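Local coordinates for protein endoglucanase (Mytilus edulis, PDB 1WC2) that hydrolyses internal beta-1,4-glucosidic linkages in cellulose and related beta-glucans, is active on soluble carboxymethylcellulose, and also shows expansin activity, at residues 55-60 and 100-105. Sequence-based numbering, arbitrary orientation.
Sequences MYFDSG and TNLCPN
With CG anti to the backbone N (chi1 179°), F57 swings its ring from the last turn of helix 54-57 onto L102, whose own CG is likewise anti and carries the branch bearing CD1 back to the root of the phenylalanine. The result is a CH-pi contact: L102 CB sits 3.8 Å from the centroid of the F57 ring and only 6° off its normal, hence squarely over one face. Where the ring joins its CB, L102 CD1 packs against F57 CB at 3.8 Å, and the two side chains cross at about a right angle. One residue earlier, the carbonyl oxygen N101 O approaches the F57 ring obliquely, 3.5 Å from F57 CD1. The contact lies in the double-psi beta-barrel of this family 45 glycosidase, where strand 49-53 runs directly into helix 54-57 and pairs in parallel with 94-100 and 102-103, which brings the helix end and the corner at N101 together. The corner is braced by L102 N donating to N101 OD1 (2.9 Å, 150° at the hydrogen), the donor standing above the carbonyl plane; A29 N also binds this oxygen. The N101 side chain lies about 4 Å from that of D24, the probable nucleophile by similarity, so the contact borders the catalytic region. Replacing F57 with an alanine removes the ring and would probably leave L102 CB without its aromatic partner and open a gap beside A29, C30 and C69, which the phenylalanine also touches.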
loop_
_atom_site.group_PDB
_atom_site.type_symbol
_atom_site.label_atom_id
_atom_site.label_comp_id
_atom_site.label_asym_id
_atom_site.label_seq_id
_atom_site.Cartn_x
_atom_site.Cartn_y
_atom_site.Cartn_z
ATOM N N MET A 55 1.058 5.989 10.280
ATOM C CA MET A 55 -0.060 5.946 11.229
ATOM C C MET A 55 -1.106 4.882 10.869
ATOM O O MET A 55 -1.789 4.361 11.759
ATOM C CB MET A 55 -0.723 7.318 11.351
ATOM C CG MET A 55 -0.008 8.258 12.286
ATOM S SD MET A 55 -0.138 7.692 13.995
ATOM C CE MET A 55 -1.641 7.694 14.318
ATOM N N TYR A 56 -1.214 4.525 9.587
ATOM C CA TYR A 56 -2.035 3.375 9.198
ATOM C C TYR A 56 -1.363 2.033 9.508
ATOM O O TYR A 56 -2.011 1.091 9.993
ATOM C CB TYR A 56 -2.467 3.430 7.713
ATOM C CG TYR A 56 -3.606 2.447 7.475
ATOM C CD1 TYR A 56 -4.915 2.782 7.831
ATOM C CD2 TYR A 56 -3.382 1.153 6.997
ATOM C CE1 TYR A 56 -5.960 1.881 7.706
ATOM C CE2 TYR A 56 -4.436 0.236 6.860
ATOM C CZ TYR A 56 -5.722 0.617 7.219
ATOM O OH TYR A 56 -6.787 -0.266 7.122
ATOM N N PHE A 57 -0.066 1.933 9.257
ATOM C CA PHE A 57 0.690 0.740 9.637
ATOM C C PHE A 57 0.459 0.396 11.118
ATOM O O PHE A 57 0.184 -0.761 11.485
ATOM C CB PHE A 57 2.183 0.978 9.337
ATOM C CG PHE A 57 3.084 -0.184 9.700
ATOM C CD1 PHE A 57 3.249 -1.253 8.833
ATOM C CD2 PHE A 57 3.749 -0.206 10.915
ATOM C CE1 PHE A 57 4.081 -2.322 9.185
ATOM C CE2 PHE A 57 4.577 -1.269 11.263
ATOM C CZ PHE A 57 4.740 -2.324 10.410
ATOM N N ASP A 58 0.578 1.416 11.957
ATOM C CA ASP A 58 0.373 1.288 13.395
ATOM C C ASP A 58 0.163 2.668 14.023
ATOM O O ASP A 58 1.063 3.516 13.989
ATOM C CB ASP A 58 1.569 0.626 14.082
ATOM C CG ASP A 58 1.218 0.179 15.470
ATOM O OD1 ASP A 58 1.504 0.946 16.430
ATOM O OD2 ASP A 58 0.609 -0.902 15.641
ATOM N N SER A 59 -1.004 2.884 14.623
ATOM C CA SER A 59 -1.351 4.190 15.186
ATOM C C SER A 59 -0.524 4.530 16.429
ATOM O O SER A 59 -0.412 5.706 16.789
ATOM C CB SER A 59 -2.842 4.252 15.521
ATOM O OG SER A 59 -3.127 3.404 16.599
ATOM N N GLY A 60 0.026 3.507 17.081
ATOM C CA GLY A 60 0.938 3.684 18.191
ATOM C C GLY A 60 2.388 3.906 17.774
ATOM O O GLY A 60 3.281 3.867 18.623
ATOM N N THR A 100 2.795 -5.492 3.827
ATOM C CA THR A 100 3.915 -6.267 4.354
ATOM C C THR A 100 5.017 -5.390 4.935
ATOM O O THR A 100 6.003 -5.917 5.447
ATOM C CB THR A 100 4.541 -7.173 3.263
ATOM O OG1 THR A 100 5.021 -6.342 2.189
ATOM C CG2 THR A 100 3.522 -8.177 2.708
ATOM N N ASN A 101 4.886 -4.068 4.857
ATOM C CA ASN A 101 5.972 -3.191 5.268
ATOM C C ASN A 101 5.413 -1.830 5.684
ATOM O O ASN A 101 4.215 -1.549 5.531
ATOM C CB ASN A 101 7.000 -3.098 4.108
ATOM C CG ASN A 101 8.421 -2.690 4.548
ATOM O OD1 ASN A 101 8.712 -2.484 5.717
ATOM N ND2 ASN A 101 9.322 -2.620 3.582
ATOM N N LEU A 102 6.308 -1.018 6.239
ATOM C CA LEU A 102 6.042 0.337 6.709
ATOM C C LEU A 102 6.644 1.366 5.742
ATOM O O LEU A 102 7.785 1.198 5.295
ATOM C CB LEU A 102 6.707 0.503 8.083
ATOM C CG LEU A 102 6.891 1.929 8.608
ATOM C CD1 LEU A 102 5.562 2.610 8.874
ATOM C CD2 LEU A 102 7.749 1.935 9.853
ATOM N N CYS A 103 5.888 2.426 5.436
ATOM C CA CYS A 103 6.411 3.651 4.817
ATOM C C CYS A 103 6.573 4.685 5.931
ATOM O O CYS A 103 5.578 5.290 6.370
ATOM C CB CYS A 103 5.464 4.190 3.732
ATOM S SG CYS A 103 5.946 5.778 2.980
ATOM N N PRO A 104 7.799 4.865 6.444
ATOM C CA PRO A 104 7.979 5.697 7.642
ATOM C C PRO A 104 7.841 7.182 7.367
ATOM O O PRO A 104 8.156 7.622 6.276
ATOM C CB PRO A 104 9.394 5.329 8.137
ATOM C CG PRO A 104 10.113 4.818 6.945
ATOM C CD PRO A 104 9.072 4.263 6.000
ATOM N N ASN A 105 7.362 7.913 8.365
ATOM C CA ASN A 105 7.240 9.365 8.302
ATOM C C ASN A 105 8.600 10.044 8.599
ATOM O O ASN A 105 8.840 10.636 9.664
ATOM C CB ASN A 105 6.164 9.845 9.276
ATOM C CG ASN A 105 5.968 11.332 9.201
ATOM O OD1 ASN A 105 6.430 11.962 8.256
ATOM N ND2 ASN A 105 5.279 11.903 10.178
#